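PDB 3T24: porin from Pseudomonas aeruginosa, which forms a beta-barrel channel in the bacterial outer membrane and, as a member of the OprD family, probably admits small carboxylate-bearing solutes. Local coordinates for residues Thr174-Val182 and Ile301-Glu309. Residues are numbered along the deposited sequence; the frame is centred on the assembly and turned at random.
Sequences TGGGKRQIV and IGDFANKDE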
loop_
_atom_site.group_PDB
_atom_site.type_symbol
_atom_site.label_atom_id
_atom_site.label_comp_id
_atom_site.label_asym_id
_atom_site.label_seq_id
_atom_site.Cartn_x
_atom_site.Cartn_y
_atom_site.Cartn_z
ATOM N N THR A 174 -10.636 -4.679 -7.437
ATOM C CA THR A 174 -11.352 -4.439 -6.194
ATOM C C THR A 174 -12.795 -4.047 -6.501
ATOM O O THR A 174 -13.042 -3.117 -7.266
ATOM C CB THR A 174 -10.689 -3.329 -5.404
ATOM O OG1 THR A 174 -9.285 -3.613 -5.290
ATOM C CG2 THR A 174 -11.335 -3.210 -3.989
ATOM N N GLY A 175 -13.752 -4.758 -5.918
ATOM C CA GLY A 175 -15.151 -4.461 -6.180
ATOM C C GLY A 175 -15.937 -4.215 -4.904
ATOM O O GLY A 175 -15.362 -4.100 -3.825
ATOM N N GLY A 176 -17.256 -4.134 -5.017
ATOM C CA GLY A 176 -18.094 -4.085 -3.828
ATOM C C GLY A 176 -18.365 -2.680 -3.317
ATOM O O GLY A 176 -18.126 -1.714 -4.035
ATOM N N GLY A 177 -18.866 -2.582 -2.082
ATOM C CA GLY A 177 -19.294 -1.319 -1.502
ATOM C C GLY A 177 -20.164 -0.533 -2.480
ATOM O O GLY A 177 -21.003 -1.089 -3.166
ATOM N N LYS A 178 -19.941 0.765 -2.580
ATOM C CA LYS A 178 -20.663 1.550 -3.570
ATOM C C LYS A 178 -19.721 2.032 -4.682
ATOM O O LYS A 178 -19.927 3.105 -5.245
ATOM C CB LYS A 178 -21.363 2.724 -2.880
ATOM C CG LYS A 178 -22.389 2.289 -1.846
ATOM C CD LYS A 178 -23.513 1.502 -2.513
ATOM C CE LYS A 178 -24.591 1.164 -1.503
ATOM N NZ LYS A 178 -25.727 0.495 -2.143
ATOM N N ARG A 179 -18.678 1.246 -4.958
ATOM C CA ARG A 179 -17.724 1.542 -6.033
ATOM C C ARG A 179 -18.447 1.439 -7.353
ATOM O O ARG A 179 -18.112 2.114 -8.332
ATOM C CB ARG A 179 -16.532 0.557 -6.023
ATOM C CG ARG A 179 -15.620 0.681 -4.814
ATOM C CD ARG A 179 -14.458 -0.327 -4.831
ATOM N NE ARG A 179 -13.561 -0.128 -3.680
ATOM C CZ ARG A 179 -13.686 -0.816 -2.555
ATOM N NH1 ARG A 179 -14.638 -1.727 -2.460
ATOM N NH2 ARG A 179 -12.873 -0.615 -1.543
ATOM N N GLN A 180 -19.430 0.554 -7.377
ATOM C CA GLN A 180 -20.285 0.469 -8.523
ATOM C C GLN A 180 -19.489 -0.035 -9.762
ATOM O O GLN A 180 -19.825 0.207 -10.935
ATOM C CB GLN A 180 -20.878 1.845 -8.648
ATOM C CG GLN A 180 -20.862 2.417 -9.954
ATOM C CD GLN A 180 -22.034 1.972 -10.708
ATOM O OE1 GLN A 180 -22.719 1.027 -10.316
ATOM N NE2 GLN A 180 -22.275 2.625 -11.814
ATOM N N ILE A 181 -18.418 -0.767 -9.470
ATOM C CA ILE A 181 -17.654 -1.448 -10.502
ATOM C C ILE A 181 -18.308 -2.771 -10.885
ATOM O O ILE A 181 -18.584 -3.627 -10.054
ATOM C CB ILE A 181 -16.223 -1.694 -10.063
ATOM C CG1 ILE A 181 -15.479 -0.358 -10.006
ATOM C CG2 ILE A 181 -15.563 -2.674 -11.002
ATOM C CD1 ILE A 181 -14.225 -0.411 -9.225
ATOM N N VAL A 182 -18.582 -2.917 -12.163
ATOM C CA VAL A 182 -19.323 -4.064 -12.631
ATOM C C VAL A 182 -18.529 -4.750 -13.723
ATOM O O VAL A 182 -18.049 -4.126 -14.664
ATOM C CB VAL A 182 -20.755 -3.663 -13.162
ATOM C CG1 VAL A 182 -21.400 -4.826 -13.863
ATOM C CG2 VAL A 182 -21.637 -3.200 -12.002
ATOM N N ILE A 301 -9.618 1.651 7.585
ATOM C CA ILE A 301 -10.760 0.817 7.219
ATOM C C ILE A 301 -11.288 1.144 5.838
ATOM O O ILE A 301 -11.458 0.242 5.021
ATOM C CB ILE A 301 -11.891 0.901 8.231
ATOM C CG1 ILE A 301 -11.427 0.415 9.616
ATOM C CG2 ILE A 301 -13.052 0.071 7.750
ATOM C CD1 ILE A 301 -12.497 0.607 10.737
ATOM N N GLY A 302 -11.512 2.431 5.575
ATOM C CA GLY A 302 -12.104 2.870 4.325
ATOM C C GLY A 302 -11.128 3.484 3.334
ATOM O O GLY A 302 -10.130 4.102 3.712
ATOM N N ASP A 303 -11.402 3.303 2.049
ATOM C CA ASP A 303 -10.607 3.980 1.031
ATOM C C ASP A 303 -11.295 5.233 0.454
ATOM O O ASP A 303 -10.715 5.964 -0.349
ATOM C CB ASP A 303 -10.184 3.007 -0.067
ATOM C CG ASP A 303 -11.343 2.412 -0.799
ATOM O OD1 ASP A 303 -12.498 2.860 -0.610
ATOM O OD2 ASP A 303 -11.091 1.488 -1.595
ATOM N N PHE A 304 -12.531 5.476 0.883
ATOM C CA PHE A 304 -13.286 6.649 0.463
ATOM C C PHE A 304 -13.272 6.810 -1.035
ATOM O O PHE A 304 -13.205 7.918 -1.559
ATOM C CB PHE A 304 -12.770 7.893 1.186
ATOM C CG PHE A 304 -12.972 7.810 2.655
ATOM C CD1 PHE A 304 -14.099 8.337 3.233
ATOM C CD2 PHE A 304 -12.070 7.114 3.449
ATOM C CE1 PHE A 304 -14.311 8.227 4.602
ATOM C CE2 PHE A 304 -12.280 6.986 4.792
ATOM C CZ PHE A 304 -13.404 7.539 5.379
ATOM N N ALA A 305 -13.372 5.669 -1.709
ATOM C CA ALA A 305 -13.249 5.604 -3.148
ATOM C C ALA A 305 -14.528 5.112 -3.831
ATOM O O ALA A 305 -14.453 4.518 -4.902
ATOM C CB ALA A 305 -12.077 4.692 -3.510
ATOM N N ASN A 306 -15.685 5.331 -3.202
ATOM C CA ASN A 306 -16.980 4.995 -3.804
ATOM C C ASN A 306 -17.388 5.987 -4.906
ATOM O O ASN A 306 -16.859 7.092 -4.981
ATOM C CB ASN A 306 -18.077 4.903 -2.729
ATOM C CG ASN A 306 -17.806 3.797 -1.700
ATOM O OD1 ASN A 306 -17.950 2.612 -2.002
ATOM N ND2 ASN A 306 -17.425 4.187 -0.485
ATOM N N LYS A 307 -18.318 5.582 -5.762
ATOM C CA LYS A 307 -18.803 6.448 -6.840
ATOM C C LYS A 307 -19.170 7.847 -6.325
ATOM O O LYS A 307 -19.911 7.975 -5.354
ATOM C CB LYS A 307 -20.000 5.798 -7.523
ATOM C CG LYS A 307 -20.648 6.630 -8.650
ATOM C CD LYS A 307 -21.833 5.852 -9.225
ATOM C CE LYS A 307 -22.428 6.468 -10.493
ATOM N NZ LYS A 307 -22.727 7.888 -10.250
ATOM N N ASP A 308 -18.593 8.875 -6.945
ATOM C CA ASP A 308 -18.870 10.279 -6.616
ATOM C C ASP A 308 -18.381 10.737 -5.246
ATOM O O ASP A 308 -18.539 11.907 -4.882
ATOM C CB ASP A 308 -20.372 10.603 -6.744
ATOM C CG ASP A 308 -20.918 10.339 -8.130
ATOM O OD1 ASP A 308 -20.202 10.550 -9.132
ATOM O OD2 ASP A 308 -22.085 9.919 -8.216
ATOM N N GLU A 309 -17.790 9.836 -4.481
ATOM C CA GLU A 309 -17.377 10.196 -3.130
ATOM C C GLU A 309 -16.372 11.355 -3.096
ATOM O O GLU A 309 -15.405 11.377 -3.854
ATOM C CB GLU A 309 -16.845 8.968 -2.388
ATOM C CG GLU A 309 -16.522 9.215 -0.912
ATOM C CD GLU A 309 -16.464 7.927 -0.112
ATOM O OE1 GLU A 309 -16.459 6.840 -0.733
ATOM O OE2 GLU A 309 -16.426 8.009 1.137
#
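Arg-179 and Asp-303 approach from opposite directions in a salt bridge whose flat groups stand nearly perpendicular, 83° apart. NH2 of Arg-179 lies 2.8 Å from OD2 of Asp-303, and the bond is almost straight at 169°. The oxygen sits in the guanidinium plane, whereas the nitrogen approaches from above the carboxylate. This is a single bond, NE of Arg-179 lying 3.6 Å from OD2 of Asp-303. CG2 of Thr-174 covers a guanidinium face, 3.6 Å above its plane, while Tyr-287 gives OD2 of Asp-303 a second hydrogen bond. OD1 closes an Asx turn on the backbone N of Ala-305.

Asn-306 spans the gap with its OD1, which accepts from Lys-178 N at 2.8 Å, the nitrogen coming from above the carbonyl plane, inside the type II' turn Gly-176 to Arg-179. Its ND2 donates to OE1 of Glu-309 in its own loop; that oxygen also takes Asn-306 N, which should fix the amide's rotation. Next along, Lys-307 N donates to Lys-178 O at 3.0 Å. With CG anti to the backbone N (chi1 178°), the Lys-307 chain runs alongside Gln-180, CD of Lys-307 3.6 Å from CG of Gln-180. Its NZ pairs with Asp-308 and Asp-341.

The contact thus ties two inter-strand loops of the OprD-family barrel, 150-161 to 192-200 and 270-280 to 310-319, beside strands 328-341 and 348-361, which Glu-309 and Asn-306 respectively touch.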